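Local structure of protein B (Streptococcus agalactiae, 5H6I) at residues A[173-176]-A[177-180]; A[224-227]-A[228-231]. The protein permeabilizes membranes as a secreted, pore-forming CAMP factor and is also classed among the bacterial Fc-binding proteins, with affinity for IgG. All blocks are in the same frame, centred on the assembly; numbering follows the deposited sequence.

Overall arrangement
Interactions 1 and 2 are two answers to the same problem, how a loop turns into a helix. In interaction 1 the loop after helix 145-163 leads into helix 179-196; in interaction 2 the loop after helix 203-220 leads into helix 227-245. Their centres lie about 8 Å apart, and they touch: the loop residue Ala174 probably donates a hydrogen bond from its N to Val225 O at 3.0 Å, while Lys179 CE packs 3.6 Å from Val225 CG2. The C-terminal helical part of the CAMP factor thus has two helix starts set side by side. Interaction 1, about 14 Å from the centre of the chain, lies farther in than interaction 2, at about 22 Å.

Interaction 1. Residues A[173-176]-A[177-180]; sequences RATI and YTKS
The turn that leads into helix 179-196 is built round Thr175 and Thr178, whose side chains cross at about a right angle and share a hydrogen bond, OG1 to OG1, of 3.1 Å. Either hydroxyl could be the donor. Thr175 OG1 sits between its own backbone N and carbonyl carbon (chi1 67°), which turns it toward the start of the helix and brings it to the edge of the Tyr177 ring, in plane, 3.8 Å from CD2. The backbone closes the same turn: Thr175 O accepts from Lys179 N at 3.2 Å, the donor lying in the carbonyl plane, and takes a second, weak bond from Thr178 N. One carbonyl oxygen thus faces two successive N-H groups, the Lys179 bond being the i to i+4 one.

Ile176 supplies a different kind of contact with its neighbour. Its CG2 branch lies over one face of the Tyr177 ring, displaced toward the rim, in a CH-pi contact 4.0 Å from the centroid. Beyond the ring, Tyr177 OH is hydrogen-bonded to Asp63, so the turn is tied to the N-terminal part of the chain, and Thr175 also touches Ser121 of helix 121-139.

On another side of the turn, the Ala174 methyl packs on Thr178, its CB 4.1 Å from Thr178 CB. The extended Lys179 side chain runs back along the loop, and its ammonium is hydrogen-bonded to the carbonyls of Gln220 and Asn222. A water lies 2.7 Å from Ala174 O, to which it probably donates, and accepts a weak bond from Lys179 NZ.

Interaction 2. Residues A[224-227]-A[228-231]; sequences NVTV and QQVD
The backbone passes from an extended Val225 and Thr226 straight into helix 227-245, where Thr226 O receives Val230 N at 3.2 Å and Val227 O receives Asp231 N. Thr226 is the N-cap, and with Gln229 it forms a capping box, in which each residue's side chain bonds to the other's backbone N-H. In one direction Gln229 N gives a weak bond to Thr226 OG1; in the other, Thr226 N donates to Gln229 OE1 at 2.7 Å with an N-H...O angle of 157°. The threonine hydroxyl adds a third link, donating to the same OE1 at 3.1 Å. Thr226 N and Thr226 OG1 reach that amide oxygen from opposite faces of the amide plane, a double grip that should hold the amide's rotation. Gln229 CG lies beside its own backbone N (chi1 -70°), and the extended chain beyond it carries OE1 back to the N-cap residue.

Next to the box the contact turns apolar. The buried Val225 and Val230 meet at about a right angle, and both also pack on Lys179 of helix 179-196, joining the two helix starts. Across this small cluster, Val225 CG2 stands 4.2 Å from Val230 CG2.

Interaction 1. Residues A[173-176]-A[177-180]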
loop_
_atom_site.group_PDB
_atom_site.type_symbol
_atom_site.label_atom_id
_atom_site.label_comp_id
_atom_site.label_asym_id
_atom_site.label_seq_id
_atom_site.Cartn_x
_atom_site.Cartn_y
_atom_site.Cartn_z
ATOM N N ARG A 173 -21.311 -6.115 0.016
ATOM C CA ARG A 173 -20.793 -5.134 -0.926
ATOM C C ARG A 173 -19.271 -5.189 -0.955
ATOM O O ARG A 173 -18.618 -5.343 0.080
ATOM C CB ARG A 173 -21.267 -3.732 -0.542
ATOM C CG ARG A 173 -20.991 -2.667 -1.588
ATOM C CD ARG A 173 -21.504 -1.312 -1.129
ATOM N NE ARG A 173 -22.883 -1.388 -0.656
ATOM C CZ ARG A 173 -23.947 -1.127 -1.411
ATOM N NH1 ARG A 173 -23.791 -0.772 -2.678
ATOM N NH2 ARG A 173 -25.165 -1.222 -0.897
ATOM N N ALA A 174 -18.707 -5.073 -2.153
ATOM C CA ALA A 174 -17.265 -5.166 -2.315
ATOM C C ALA A 174 -16.591 -3.864 -1.902
ATOM O O ALA A 174 -17.062 -2.772 -2.230
ATOM C CB ALA A 174 -16.910 -5.503 -3.763
ATOM N N THR A 175 -15.490 -3.989 -1.169
ATOM C CA THR A 175 -14.681 -2.842 -0.793
ATOM C C THR A 175 -13.590 -2.606 -1.834
ATOM O O THR A 175 -13.354 -3.427 -2.723
ATOM C CB THR A 175 -14.063 -3.044 0.591
ATOM O OG1 THR A 175 -13.098 -4.103 0.536
ATOM C CG2 THR A 175 -15.137 -3.396 1.609
ATOM N N ILE A 176 -12.916 -1.459 -1.714
ATOM C CA ILE A 176 -11.836 -1.139 -2.642
ATOM C C ILE A 176 -10.715 -2.162 -2.534
ATOM O O ILE A 176 -10.030 -2.456 -3.522
ATOM C CB ILE A 176 -11.331 0.299 -2.398
ATOM C CG1 ILE A 176 -10.211 0.655 -3.380
ATOM C CG2 ILE A 176 -10.874 0.477 -0.955
ATOM C CD1 ILE A 176 -9.809 2.111 -3.348
ATOM N N TYR A 177 -10.521 -2.740 -1.345
ATOM C CA TYR A 177 -9.517 -3.786 -1.185
ATOM C C TYR A 177 -9.930 -5.069 -1.895
ATOM O O TYR A 177 -9.068 -5.814 -2.376
ATOM C CB TYR A 177 -9.267 -4.044 0.301
ATOM C CG TYR A 177 -9.053 -2.774 1.093
ATOM C CD1 TYR A 177 -7.793 -2.196 1.185
ATOM C CD2 TYR A 177 -10.111 -2.145 1.734
ATOM C CE1 TYR A 177 -7.593 -1.031 1.901
ATOM C CE2 TYR A 177 -9.921 -0.978 2.451
ATOM C CZ TYR A 177 -8.659 -0.426 2.529
ATOM O OH TYR A 177 -8.465 0.734 3.244
ATOM N N THR A 178 -11.236 -5.341 -1.973
ATOM C CA THR A 178 -11.705 -6.495 -2.733
ATOM C C THR A 178 -11.404 -6.330 -4.217
ATOM O O THR A 178 -11.026 -7.293 -4.894
ATOM C CB THR A 178 -13.205 -6.698 -2.513
ATOM O OG1 THR A 178 -13.496 -6.650 -1.111
ATOM C CG2 THR A 178 -13.652 -8.039 -3.075
ATOM N N LYS A 179 -11.557 -5.113 -4.736
ATOM C CA LYS A 179 -11.310 -4.833 -6.144
ATOM C C LYS A 179 -9.830 -4.693 -6.472
ATOM O O LYS A 179 -9.493 -4.464 -7.639
ATOM C CB LYS A 179 -12.056 -3.563 -6.559
ATOM C CG LYS A 179 -13.566 -3.685 -6.461
ATOM C CD LYS A 179 -14.241 -2.343 -6.663
ATOM C CE LYS A 179 -15.750 -2.493 -6.726
ATOM N NZ LYS A 179 -16.429 -1.184 -6.922
ATOM N N SER A 180 -8.944 -4.820 -5.482
ATOM C CA SER A 180 -7.513 -4.764 -5.763
ATOM C C SER A 180 -7.079 -5.937 -6.631
ATOM O O SER A 180 -6.195 -5.794 -7.485
ATOM C CB SER A 180 -6.722 -4.739 -4.455
ATOM O OG SER A 180 -5.331 -4.638 -4.702
HETATM O O HOH W 1 -18.350 -2.583 -4.573
#

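Interaction 2. Residues A[224-227]-A[228-231]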
loop_
_atom_site.group_PDB
_atom_site.type_symbol
_atom_site.label_atom_id
_atom_site.label_comp_id
_atom_site.label_asym_id
_atom_site.label_seq_id
_atom_site.Cartn_x
_atom_site.Cartn_y
_atom_site.Cartn_z
ATOM N N ASN A 224 -21.642 -0.818 -6.199
ATOM C CA ASN A 224 -22.687 -1.702 -5.702
ATOM C C ASN A 224 -22.450 -3.169 -6.028
ATOM O O ASN A 224 -23.275 -4.009 -5.653
ATOM C CB ASN A 224 -24.050 -1.268 -6.254
ATOM C CG ASN A 224 -24.424 0.140 -5.837
ATOM O OD1 ASN A 224 -24.075 0.589 -4.745
ATOM N ND2 ASN A 224 -25.137 0.846 -6.707
ATOM N N VAL A 225 -21.355 -3.506 -6.713
ATOM C CA VAL A 225 -21.075 -4.907 -6.997
ATOM C C VAL A 225 -20.689 -5.619 -5.706
ATOM O O VAL A 225 -20.091 -5.032 -4.794
ATOM C CB VAL A 225 -19.972 -5.055 -8.059
ATOM C CG1 VAL A 225 -20.503 -4.689 -9.437
ATOM C CG2 VAL A 225 -18.766 -4.210 -7.697
ATOM N N THR A 226 -21.039 -6.897 -5.627
ATOM C CA THR A 226 -20.743 -7.696 -4.450
ATOM C C THR A 226 -19.365 -8.339 -4.574
ATOM O O THR A 226 -18.703 -8.267 -5.611
ATOM C CB THR A 226 -21.814 -8.767 -4.248
ATOM O OG1 THR A 226 -21.919 -9.567 -5.433
ATOM C CG2 THR A 226 -23.161 -8.122 -3.960
ATOM N N VAL A 227 -18.930 -8.971 -3.481
ATOM C CA VAL A 227 -17.673 -9.715 -3.501
ATOM C C VAL A 227 -17.742 -10.835 -4.532
ATOM O O VAL A 227 -16.754 -11.139 -5.212
ATOM C CB VAL A 227 -17.351 -10.251 -2.093
ATOM C CG1 VAL A 227 -16.196 -11.242 -2.140
ATOM C CG2 VAL A 227 -17.036 -9.101 -1.151
ATOM N N GLN A 228 -18.918 -11.451 -4.678
ATOM C CA GLN A 228 -19.095 -12.498 -5.678
ATOM C C GLN A 228 -18.917 -11.947 -7.088
ATOM O O GLN A 228 -18.185 -12.522 -7.902
ATOM C CB GLN A 228 -20.473 -13.139 -5.521
ATOM C CG GLN A 228 -20.457 -14.504 -4.860
ATOM C CD GLN A 228 -21.618 -15.372 -5.297
ATOM O OE1 GLN A 228 -21.456 -16.288 -6.103
ATOM N NE2 GLN A 228 -22.803 -15.082 -4.770
ATOM N N GLN A 229 -19.578 -10.826 -7.392
ATOM C CA GLN A 229 -19.507 -10.260 -8.736
ATOM C C GLN A 229 -18.085 -9.865 -9.112
ATOM O O GLN A 229 -17.733 -9.875 -10.297
ATOM C CB GLN A 229 -20.438 -9.053 -8.848
ATOM C CG GLN A 229 -21.916 -9.405 -8.816
ATOM C CD GLN A 229 -22.799 -8.185 -8.642
ATOM O OE1 GLN A 229 -22.846 -7.588 -7.567
ATOM N NE2 GLN A 229 -23.505 -7.809 -9.702
ATOM N N VAL A 230 -17.258 -9.514 -8.127
ATOM C CA VAL A 230 -15.859 -9.213 -8.411
ATOM C C VAL A 230 -15.099 -10.491 -8.746
ATOM O O VAL A 230 -14.235 -10.502 -9.631
ATOM C CB VAL A 230 -15.226 -8.459 -7.225
ATOM C CG1 VAL A 230 -13.709 -8.425 -7.353
ATOM C CG2 VAL A 230 -15.787 -7.048 -7.138
ATOM N N ASP A 231 -15.421 -11.590 -8.059
ATOM C CA ASP A 231 -14.764 -12.863 -8.345
ATOM C C ASP A 231 -15.123 -13.373 -9.736
ATOM O O ASP A 231 -14.252 -13.860 -10.466
ATOM C CB ASP A 231 -15.140 -13.896 -7.283
ATOM C CG ASP A 231 -14.160 -13.928 -6.124
ATOM O OD1 ASP A 231 -12.977 -13.586 -6.332
ATOM O OD2 ASP A 231 -14.574 -14.298 -5.004
#